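Long-range contacts in pirin-like protein (Geobacillus kaustophilus, PDB 2P17), which is of unknown function but belongs to the pirin family of the cupin clan and binds one iron ion per subunit: residues A[3-8]-A[217-222]; A[37-42]-A[189-194]; A[182-187]-A[239-244]. All coordinates share one frame; numbering follows the deposited sequence.

Contact 1: residues A[3-8]-A[217-222]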
loop_
_atom_site.group_PDB
_atom_site.type_symbol
_atom_site.label_atom_id
_atom_site.label_comp_id
_atom_site.label_asym_id
_atom_site.label_seq_id
_atom_site.Cartn_x
_atom_site.Cartn_y
_atom_site.Cartn_z
ATOM N N ILE A 3 -20.326 -3.785 -11.062
ATOM C CA ILE A 3 -20.083 -2.403 -11.404
ATOM C C ILE A 3 -18.577 -2.230 -11.613
ATOM O O ILE A 3 -17.784 -2.579 -10.743
ATOM C CB ILE A 3 -20.621 -1.471 -10.301
ATOM C CG1 ILE A 3 -22.156 -1.545 -10.262
ATOM C CG2 ILE A 3 -20.124 -0.036 -10.505
ATOM C CD1 ILE A 3 -22.786 -1.044 -8.973
ATOM N N GLN A 4 -18.197 -1.725 -12.783
ATOM C CA GLN A 4 -16.790 -1.545 -13.145
ATOM C C GLN A 4 -16.255 -0.195 -12.696
ATOM O O GLN A 4 -16.769 0.860 -13.100
ATOM C CB GLN A 4 -16.603 -1.676 -14.663
ATOM C CG GLN A 4 -16.949 -3.048 -15.211
ATOM C CD GLN A 4 -16.126 -4.146 -14.574
ATOM O OE1 GLN A 4 -14.891 -4.085 -14.559
ATOM N NE2 GLN A 4 -16.800 -5.151 -14.028
ATOM N N ARG A 5 -15.209 -0.220 -11.876
ATOM C CA ARG A 5 -14.540 1.014 -11.498
ATOM C C ARG A 5 -13.771 1.634 -12.665
ATOM O O ARG A 5 -13.291 0.919 -13.558
ATOM C CB ARG A 5 -13.614 0.775 -10.311
ATOM C CG ARG A 5 -14.379 0.405 -9.040
ATOM C CD ARG A 5 -13.792 1.091 -7.822
ATOM N NE ARG A 5 -14.347 0.571 -6.571
ATOM C CZ ARG A 5 -14.197 1.173 -5.389
ATOM N NH1 ARG A 5 -13.524 2.319 -5.283
ATOM N NH2 ARG A 5 -14.700 0.632 -4.291
ATOM N N ARG A 6 -13.656 2.958 -12.612
ATOM C CA ARG A 6 -12.914 3.764 -13.570
ATOM C C ARG A 6 -11.681 4.318 -12.867
ATOM O O ARG A 6 -11.629 4.372 -11.629
ATOM C CB ARG A 6 -13.786 4.934 -14.062
ATOM C CG ARG A 6 -14.893 4.547 -15.026
ATOM C CD ARG A 6 -15.916 5.662 -15.157
ATOM N NE ARG A 6 -16.830 5.685 -14.017
ATOM C CZ ARG A 6 -16.800 6.579 -13.031
ATOM N NH1 ARG A 6 -15.905 7.557 -13.037
ATOM N NH2 ARG A 6 -17.679 6.496 -12.040
ATOM N N ILE A 7 -10.693 4.731 -13.652
ATOM C CA ILE A 7 -9.563 5.485 -13.147
ATOM C C ILE A 7 -9.899 6.970 -13.226
ATOM O O ILE A 7 -10.060 7.531 -14.323
ATOM C CB ILE A 7 -8.255 5.164 -13.918
ATOM C CG1 ILE A 7 -7.924 3.658 -13.835
ATOM C CG2 ILE A 7 -7.101 6.049 -13.400
ATOM C CD1 ILE A 7 -7.952 3.068 -12.411
ATOM N N ARG A 8 -10.029 7.600 -12.065
ATOM C CA ARG A 8 -10.464 8.996 -12.011
ATOM C C ARG A 8 -9.309 9.990 -12.099
ATOM O O ARG A 8 -9.526 11.172 -12.392
ATOM C CB ARG A 8 -11.312 9.263 -10.773
ATOM C CG ARG A 8 -10.584 9.055 -9.463
ATOM C CD ARG A 8 -11.444 9.406 -8.249
ATOM N NE ARG A 8 -10.657 9.216 -7.041
ATOM C CZ ARG A 8 -9.863 10.140 -6.509
ATOM N NH1 ARG A 8 -9.798 11.349 -7.056
ATOM N NH2 ARG A 8 -9.149 9.865 -5.425
ATOM N N SER A 217 -12.514 5.483 -9.123
ATOM C CA SER A 217 -13.831 6.065 -8.913
ATOM C C SER A 217 -14.445 5.578 -7.614
ATOM O O SER A 217 -14.158 4.482 -7.155
ATOM C CB SER A 217 -14.764 5.698 -10.078
ATOM O OG SER A 217 -14.734 4.300 -10.322
ATOM N N ARG A 218 -15.314 6.409 -7.056
ATOM C CA ARG A 218 -16.056 6.076 -5.852
ATOM C C ARG A 218 -17.432 5.540 -6.193
ATOM O O ARG A 218 -18.029 5.936 -7.198
ATOM C CB ARG A 218 -16.214 7.324 -4.987
ATOM C CG ARG A 218 -14.890 7.938 -4.515
ATOM C CD ARG A 218 -14.170 7.082 -3.481
ATOM N NE ARG A 218 -14.845 7.049 -2.183
ATOM C CZ ARG A 218 -14.677 7.932 -1.187
ATOM N NH1 ARG A 218 -13.860 8.972 -1.306
ATOM N NH2 ARG A 218 -15.363 7.786 -0.060
ATOM N N HIS A 219 -17.919 4.628 -5.354
ATOM C CA HIS A 219 -19.218 4.014 -5.559
ATOM C C HIS A 219 -19.995 3.999 -4.243
ATOM O O HIS A 219 -19.587 4.634 -3.279
ATOM C CB HIS A 219 -19.025 2.637 -6.209
ATOM C CG HIS A 219 -18.305 2.731 -7.513
ATOM N ND1 HIS A 219 -18.966 2.916 -8.707
ATOM C CD2 HIS A 219 -16.983 2.783 -7.802
ATOM C CE1 HIS A 219 -18.083 3.037 -9.682
ATOM N NE2 HIS A 219 -16.873 2.955 -9.160
ATOM N N ASN A 220 -21.129 3.306 -4.223
ATOM C CA ASN A 220 -22.017 3.299 -3.066
ATOM C C ASN A 220 -21.798 2.102 -2.170
ATOM O O ASN A 220 -21.493 1.012 -2.647
ATOM C CB ASN A 220 -23.477 3.288 -3.522
ATOM C CG ASN A 220 -23.835 4.494 -4.356
ATOM O OD1 ASN A 220 -23.784 5.621 -3.875
ATOM N ND2 ASN A 220 -24.201 4.266 -5.612
ATOM N N ARG A 221 -21.984 2.301 -0.868
ATOM C CA ARG A 221 -21.962 1.186 0.074
ATOM C C ARG A 221 -22.986 0.136 -0.369
ATOM O O ARG A 221 -24.093 0.469 -0.823
ATOM C CB ARG A 221 -22.286 1.677 1.487
ATOM C CG ARG A 221 -22.102 0.633 2.580
ATOM C CD ARG A 221 -22.697 1.098 3.904
ATOM N NE ARG A 221 -22.667 0.027 4.895
ATOM C CZ ARG A 221 -21.626 -0.259 5.678
ATOM N NH1 ARG A 221 -20.507 0.459 5.607
ATOM N NH2 ARG A 221 -21.710 -1.265 6.541
ATOM N N GLY A 222 -22.593 -1.128 -0.260
ATOM C CA GLY A 222 -23.466 -2.237 -0.629
ATOM C C GLY A 222 -23.350 -2.690 -2.070
ATOM O O GLY A 222 -23.918 -3.718 -2.441
#
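Arg5 lies along the loop that begins at Ser217, and almost every part of its side chain meets something there. Arg5 CB stands 3.7 Å from Ser217 OG. Arg5 CG, anti to the carbonyl carbon, comes 3.6 Å from His219 NE2. The chain then bends at chi2, and Arg5 CD lies 3.5 Å from Ser217 O. The imidazole puts its CD2 over one face of the guanidinium, with the two planes 61° apart. At the tip, Arg5 NH1 reaches Ser217 O at 2.9 Å, but the N-H points poorly (121°) and the bond is weak. The stronger grip on this buried group comes from elsewhere: NE bonds Thr225 OG1 and NH2 bonds Tyr188 O.

Ser217 is the polar centre of the contact. Arg6 N donates to Ser217 OG at 2.9 Å and 172°. In return, Ser217 N bonds Arg6 O at 2.9 Å, approaching from above the carbonyl plane. OG sits in the crowded position between backbone N and carbonyl carbon. From there Ser217 OG also shares a 2.8 Å hydrogen bond with His219 NE2, which helps set the rotation of the ring. Ile3 CG2 lies 3.6 Å from His219 ND1. Arg6 bends back at chi3 and lays one guanidinium face on Ser217 CB.

The segment 3-8 belongs to the broken N-terminal strand 3-19. This strand runs antiparallel to 212-216 and parallel to 224-231, so the start of the chain is built into the C-terminal cupin domain. The loop 217-222 connects those two strands.

Contact 2: residues A[37-42]-A[189-194]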
loop_
_atom_site.group_PDB
_atom_site.type_symbol
_atom_site.label_atom_id
_atom_site.label_comp_id
_atom_site.label_asym_id
_atom_site.label_seq_id
_atom_site.Cartn_x
_atom_site.Cartn_y
_atom_site.Cartn_z
ATOM N N ASP A 37 -9.231 9.192 2.352
ATOM C CA ASP A 37 -9.817 8.473 3.496
ATOM C C ASP A 37 -10.070 7.012 3.110
ATOM O O ASP A 37 -10.839 6.757 2.184
ATOM C CB ASP A 37 -11.136 9.192 3.845
ATOM C CG ASP A 37 -11.774 8.714 5.137
ATOM O OD1 ASP A 37 -11.161 7.913 5.869
ATOM O OD2 ASP A 37 -12.926 9.151 5.401
ATOM N N PRO A 38 -9.497 6.039 3.851
ATOM C CA PRO A 38 -8.818 6.129 5.143
ATOM C C PRO A 38 -7.311 6.378 5.106
ATOM O O PRO A 38 -6.659 6.338 6.157
ATOM C CB PRO A 38 -9.071 4.738 5.746
ATOM C CG PRO A 38 -9.019 3.808 4.519
ATOM C CD PRO A 38 -9.602 4.638 3.382
ATOM N N PHE A 39 -6.745 6.605 3.923
ATOM C CA PHE A 39 -5.294 6.798 3.814
ATOM C C PHE A 39 -4.917 8.250 4.045
ATOM O O PHE A 39 -5.677 9.153 3.690
ATOM C CB PHE A 39 -4.799 6.279 2.465
ATOM C CG PHE A 39 -5.250 4.884 2.191
ATOM C CD1 PHE A 39 -4.839 3.845 3.013
ATOM C CD2 PHE A 39 -6.135 4.607 1.166
ATOM C CE1 PHE A 39 -5.273 2.533 2.801
ATOM C CE2 PHE A 39 -6.560 3.299 0.944
ATOM C CZ PHE A 39 -6.126 2.264 1.765
ATOM N N LEU A 40 -3.766 8.469 4.674
ATOM C CA LEU A 40 -3.343 9.827 5.015
ATOM C C LEU A 40 -2.192 10.303 4.156
ATOM O O LEU A 40 -2.050 11.502 3.909
ATOM C CB LEU A 40 -2.985 9.919 6.500
ATOM C CG LEU A 40 -4.141 9.701 7.464
ATOM C CD1 LEU A 40 -3.601 9.457 8.860
ATOM C CD2 LEU A 40 -5.139 10.871 7.445
ATOM N N LEU A 41 -1.370 9.360 3.710
ATOM C CA LEU A 41 -0.263 9.663 2.813
ATOM C C LEU A 41 0.379 8.371 2.331
ATOM O O LEU A 41 0.190 7.305 2.922
ATOM C CB LEU A 41 0.774 10.597 3.456
ATOM C CG LEU A 41 1.593 10.130 4.652
ATOM C CD1 LEU A 41 2.782 9.268 4.232
ATOM C CD2 LEU A 41 2.101 11.347 5.443
ATOM N N LEU A 42 1.113 8.476 1.230
ATOM C CA LEU A 42 1.927 7.368 0.748
ATOM C C LEU A 42 3.195 7.983 0.190
ATOM O O LEU A 42 3.128 8.809 -0.722
ATOM C CB LEU A 42 1.206 6.570 -0.343
ATOM C CG LEU A 42 2.025 5.428 -0.966
ATOM C CD1 LEU A 42 2.473 4.377 0.056
ATOM C CD2 LEU A 42 1.216 4.766 -2.070
ATOM N N ASN A 189 -12.396 3.101 -0.803
ATOM C CA ASN A 189 -11.705 4.159 -1.504
ATOM C C ASN A 189 -10.292 3.662 -1.740
ATOM O O ASN A 189 -9.650 3.166 -0.818
ATOM C CB ASN A 189 -11.725 5.426 -0.634
ATOM C CG ASN A 189 -11.127 6.646 -1.330
ATOM O OD1 ASN A 189 -11.084 6.727 -2.557
ATOM N ND2 ASN A 189 -10.702 7.614 -0.538
ATOM N N GLY A 190 -9.789 3.784 -2.966
ATOM C CA GLY A 190 -8.465 3.249 -3.226
ATOM C C GLY A 190 -7.778 3.707 -4.485
ATOM O O GLY A 190 -8.243 4.605 -5.200
ATOM N N PHE A 191 -6.652 3.062 -4.745
ATOM C CA PHE A 191 -5.783 3.431 -5.834
ATOM C C PHE A 191 -4.796 2.289 -6.014
ATOM O O PHE A 191 -4.718 1.377 -5.180
ATOM C CB PHE A 191 -5.031 4.740 -5.499
ATOM C CG PHE A 191 -4.105 4.617 -4.321
ATOM C CD1 PHE A 191 -2.783 4.241 -4.521
ATOM C CD2 PHE A 191 -4.566 4.791 -3.024
ATOM C CE1 PHE A 191 -1.923 4.069 -3.445
ATOM C CE2 PHE A 191 -3.721 4.619 -1.934
ATOM C CZ PHE A 191 -2.397 4.267 -2.139
ATOM N N LEU A 192 -4.020 2.347 -7.078
ATOM C CA LEU A 192 -2.896 1.419 -7.221
ATOM C C LEU A 192 -1.639 2.175 -7.605
ATOM O O LEU A 192 -1.720 3.283 -8.130
ATOM C CB LEU A 192 -3.214 0.261 -8.203
ATOM C CG LEU A 192 -3.590 0.625 -9.641
ATOM C CD1 LEU A 192 -2.365 0.952 -10.500
ATOM C CD2 LEU A 192 -4.399 -0.502 -10.277
ATOM N N TYR A 193 -0.487 1.586 -7.318
ATOM C CA TYR A 193 0.782 2.180 -7.696
ATOM C C TYR A 193 1.580 1.148 -8.467
ATOM O O TYR A 193 1.710 0.003 -8.025
ATOM C CB TYR A 193 1.557 2.657 -6.454
ATOM C CG TYR A 193 2.906 3.215 -6.811
ATOM C CD1 TYR A 193 3.019 4.466 -7.396
ATOM C CD2 TYR A 193 4.070 2.463 -6.603
ATOM C CE1 TYR A 193 4.261 4.976 -7.743
ATOM C CE2 TYR A 193 5.323 2.959 -6.965
ATOM C CZ TYR A 193 5.398 4.225 -7.524
ATOM O OH TYR A 193 6.625 4.748 -7.891
ATOM N N ILE A 194 2.114 1.541 -9.628
ATOM C CA ILE A 194 2.766 0.596 -10.509
ATOM C C ILE A 194 4.272 0.587 -10.264
ATOM O O ILE A 194 4.935 1.616 -10.386
ATOM C CB ILE A 194 2.453 0.891 -12.000
ATOM C CG1 ILE A 194 0.941 0.860 -12.217
ATOM C CG2 ILE A 194 3.120 -0.149 -12.886
ATOM C CD1 ILE A 194 0.495 1.365 -13.581
#
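Asn189 has its CG anti to the backbone N (chi1 -175°), which extends the amide across to segment 37-42. Phe191 instead places CG in the crowded position between backbone N and carbonyl carbon (chi1 64°). Its ring thereby stands toward Phe39 and Leu42. Phe39, with CG anti to its carbonyl carbon, turns its ring to meet it.

Asn189 ND2 donates to Asp37 O at 2.9 Å. The bond is nearly straight. The acceptor lies in the amide plane, whereas the nitrogen sits well above the carbonyl plane of Asp37. ND2 also bonds Glu35 O, so the amide ties down the end of the short helix 33-36 and the first residue beyond it. An alanine here would remove the amide donor to both carbonyls and would probably loosen the turn at the cis peptide before Pro38. The carboxylate of Asp37 is held elsewhere, by the backbone N atoms of Val245 and Asn246.

The strands 39-42 and 189-194 run in nearly the same direction, but they are not bonded partners. Their axes come no closer than 10.0 Å. They belong to the two cupin domains of the pirin fold, and Phe39, Leu42 and Phe191 pack together where the two domains meet.

The rings of Phe39 and Phe191 form an offset edge-to-face pair, with centroids 5.8 Å apart and planes at 86°. The edge of Phe191 points to one face of Phe39, and CE2 of Phe191 is 3.9 Å from CD2 of Phe39. The opposite face of Phe39 carries Pro38 CG over its centre. At the ring edge, Phe39 CE2 lies 3.6 Å from Asn189 O. Further round the rim of the Phe191 ring, Leu42 CD2 approaches obliquely, 3.5 Å from Phe191 CE1.

Contact 3: residues A[182-187]-A[239-244]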
loop_
_atom_site.group_PDB
_atom_site.type_symbol
_atom_site.label_atom_id
_atom_site.label_comp_id
_atom_site.label_asym_id
_atom_site.label_seq_id
_atom_site.Cartn_x
_atom_site.Cartn_y
_atom_site.Cartn_z
ATOM N N GLN A 182 -9.825 -7.377 -9.738
ATOM C CA GLN A 182 -9.907 -7.220 -8.284
ATOM C C GLN A 182 -11.304 -6.735 -7.872
ATOM O O GLN A 182 -11.777 -5.708 -8.372
ATOM C CB GLN A 182 -8.848 -6.234 -7.800
ATOM C CG GLN A 182 -8.955 -5.912 -6.314
ATOM C CD GLN A 182 -8.603 -7.078 -5.411
ATOM O OE1 GLN A 182 -7.676 -7.833 -5.696
ATOM N NE2 GLN A 182 -9.334 -7.225 -4.314
ATOM N N ASP A 183 -11.940 -7.464 -6.954
ATOM C CA ASP A 183 -13.232 -7.062 -6.369
ATOM C C ASP A 183 -13.033 -6.077 -5.228
ATOM O O ASP A 183 -12.090 -6.210 -4.445
ATOM C CB ASP A 183 -14.002 -8.281 -5.850
ATOM C CG ASP A 183 -13.188 -9.112 -4.871
ATOM O OD1 ASP A 183 -12.016 -9.420 -5.175
ATOM O OD2 ASP A 183 -13.724 -9.450 -3.793
ATOM N N LEU A 184 -13.919 -5.086 -5.137
ATOM C CA LEU A 184 -13.901 -4.142 -4.024
ATOM C C LEU A 184 -15.311 -3.802 -3.611
ATOM O O LEU A 184 -16.157 -3.580 -4.467
ATOM C CB LEU A 184 -13.218 -2.833 -4.431
ATOM C CG LEU A 184 -11.725 -2.896 -4.732
ATOM C CD1 LEU A 184 -11.303 -1.563 -5.313
ATOM C CD2 LEU A 184 -10.913 -3.240 -3.468
ATOM N N PRO A 185 -15.575 -3.742 -2.295
ATOM C CA PRO A 185 -16.875 -3.226 -1.836
ATOM C C PRO A 185 -17.056 -1.795 -2.337
ATOM O O PRO A 185 -16.080 -1.041 -2.422
ATOM C CB PRO A 185 -16.748 -3.257 -0.319
ATOM C CG PRO A 185 -15.704 -4.336 -0.056
ATOM C CD PRO A 185 -14.728 -4.203 -1.180
ATOM N N GLY A 186 -18.286 -1.423 -2.668
ATOM C CA GLY A 186 -18.534 -0.129 -3.310
ATOM C C GLY A 186 -18.095 1.095 -2.516
ATOM O O GLY A 186 -17.743 2.136 -3.098
ATOM N N HIS A 187 -18.091 0.979 -1.191
ATOM C CA HIS A 187 -17.748 2.123 -0.357
ATOM C C HIS A 187 -16.237 2.251 -0.129
ATOM O O HIS A 187 -15.776 3.261 0.421
ATOM C CB HIS A 187 -18.497 2.071 0.979
ATOM C CG HIS A 187 -18.054 0.965 1.883
ATOM N ND1 HIS A 187 -18.170 -0.368 1.546
ATOM C CD2 HIS A 187 -17.488 0.994 3.114
ATOM C CE1 HIS A 187 -17.698 -1.111 2.533
ATOM N NE2 HIS A 187 -17.273 -0.310 3.494
ATOM N N LEU A 239 -2.033 -2.597 -5.076
ATOM C CA LEU A 239 -3.358 -1.989 -4.989
ATOM C C LEU A 239 -3.724 -1.836 -3.520
ATOM O O LEU A 239 -3.616 -2.793 -2.739
ATOM C CB LEU A 239 -4.402 -2.856 -5.710
ATOM C CG LEU A 239 -5.856 -2.378 -5.803
ATOM C CD1 LEU A 239 -6.524 -2.908 -7.060
ATOM C CD2 LEU A 239 -6.657 -2.802 -4.564
ATOM N N TYR A 240 -4.174 -0.634 -3.157
ATOM C CA TYR A 240 -4.565 -0.317 -1.788
ATOM C C TYR A 240 -5.983 0.213 -1.820
ATOM O O TYR A 240 -6.270 1.136 -2.574
ATOM C CB TYR A 240 -3.708 0.805 -1.228
ATOM C CG TYR A 240 -2.215 0.592 -1.150
ATOM C CD1 TYR A 240 -1.624 0.144 0.031
ATOM C CD2 TYR A 240 -1.381 0.909 -2.226
ATOM C CE1 TYR A 240 -0.221 0.016 0.135
ATOM C CE2 TYR A 240 0.011 0.782 -2.127
ATOM C CZ TYR A 240 0.575 0.330 -0.944
ATOM O OH TYR A 240 1.948 0.218 -0.851
ATOM N N ALA A 241 -6.876 -0.341 -0.996
ATOM C CA ALA A 241 -8.228 0.193 -0.910
ATOM C C ALA A 241 -8.742 -0.050 0.482
ATOM O O ALA A 241 -8.458 -1.089 1.066
ATOM C CB ALA A 241 -9.127 -0.469 -1.937
ATOM N N GLY A 242 -9.480 0.900 1.036
ATOM C CA GLY A 242 -9.927 0.741 2.403
ATOM C C GLY A 242 -11.273 1.369 2.669
ATOM O O GLY A 242 -11.778 2.160 1.870
ATOM N N GLU A 243 -11.829 1.037 3.820
ATOM C CA GLU A 243 -13.107 1.586 4.228
ATOM C C GLU A 243 -12.896 2.978 4.821
ATOM O O GLU A 243 -12.190 3.112 5.817
ATOM C CB GLU A 243 -13.709 0.679 5.282
ATOM C CG GLU A 243 -15.010 1.173 5.854
ATOM C CD GLU A 243 -15.637 0.122 6.728
ATOM O OE1 GLU A 243 -15.268 0.056 7.913
ATOM O OE2 GLU A 243 -16.500 -0.635 6.220
ATOM N N PRO A 244 -13.492 4.024 4.211
ATOM C CA PRO A 244 -13.347 5.362 4.803
ATOM C C PRO A 244 -13.796 5.464 6.255
ATOM O O PRO A 244 -14.769 4.817 6.652
ATOM C CB PRO A 244 -14.231 6.243 3.905
ATOM C CG PRO A 244 -14.200 5.547 2.581
ATOM C CD PRO A 244 -14.264 4.071 2.955
#
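The His187 imidazole meets the Glu243 carboxylate at its edge. His187 NE2 donates to Glu243 OE2 at 2.9 Å and 158°. The acceptor lies close to the ring plane and offers its anti lone pair, away from the other oxygen. The two planes are 42° apart. The negative charge would probably favour a protonated ring, although Arg221 also touches His187 and may oppose this.

The contact spans the C-terminal cupin barrel. Strands 182-185 and 239-242 run in nearly the same direction, 19° apart, their axes approaching to 8.4 Å. They are not backbone-bonded to each other: 179-185 pairs with 224-231, while 235-242 lies between 167-174 and 189-196. Leu184, Leu239 and Ala241 meet between the two strands, in the interior of the barrel.

Leu184 has CG anti to its carbonyl carbon and carries its CD2 to 3.6 Å from Ala241 CB. Leu184 CD2 is also 4.4 Å from Leu239 CD2. Phe216 touches both leucines and extends this apolar layer. Further along, Gln182 bends at chi2, so its aliphatic part faces Leu239 while its amide turns aside. OE1 bonds Ser154 OG, and NE2 bonds Asp183 O and Ser153 O. Gln182 CG lies 3.9 Å from Leu239 CD1. At the other end, beyond both strands, His187 O rests 3.1 Å from Pro244 CD.

In the fold
Contacts 1 and 3 lie close together in the C-terminal cupin domain, their centres about 9 Å apart. Arg5 NH2 joins them, lying 2.9 Å from Pro185 O. Contact 2 connects this domain to the N-terminal one. Its centre is about 10 Å from the centre of contact 3 and about 15 Å from that of contact 1. Strands 189-196 and 235-242 are neighbours, and Asn189 N probably bonds Gly242 O at 2.9 Å. Arg218 CD packs 3.2 Å from Asn189 OD1, linking contacts 1 and 2. The iron, held by His57 and His99, is remote from all three. In contact 2, the side chain of Leu42 is about 13 Å from the bound Fe (III) ion.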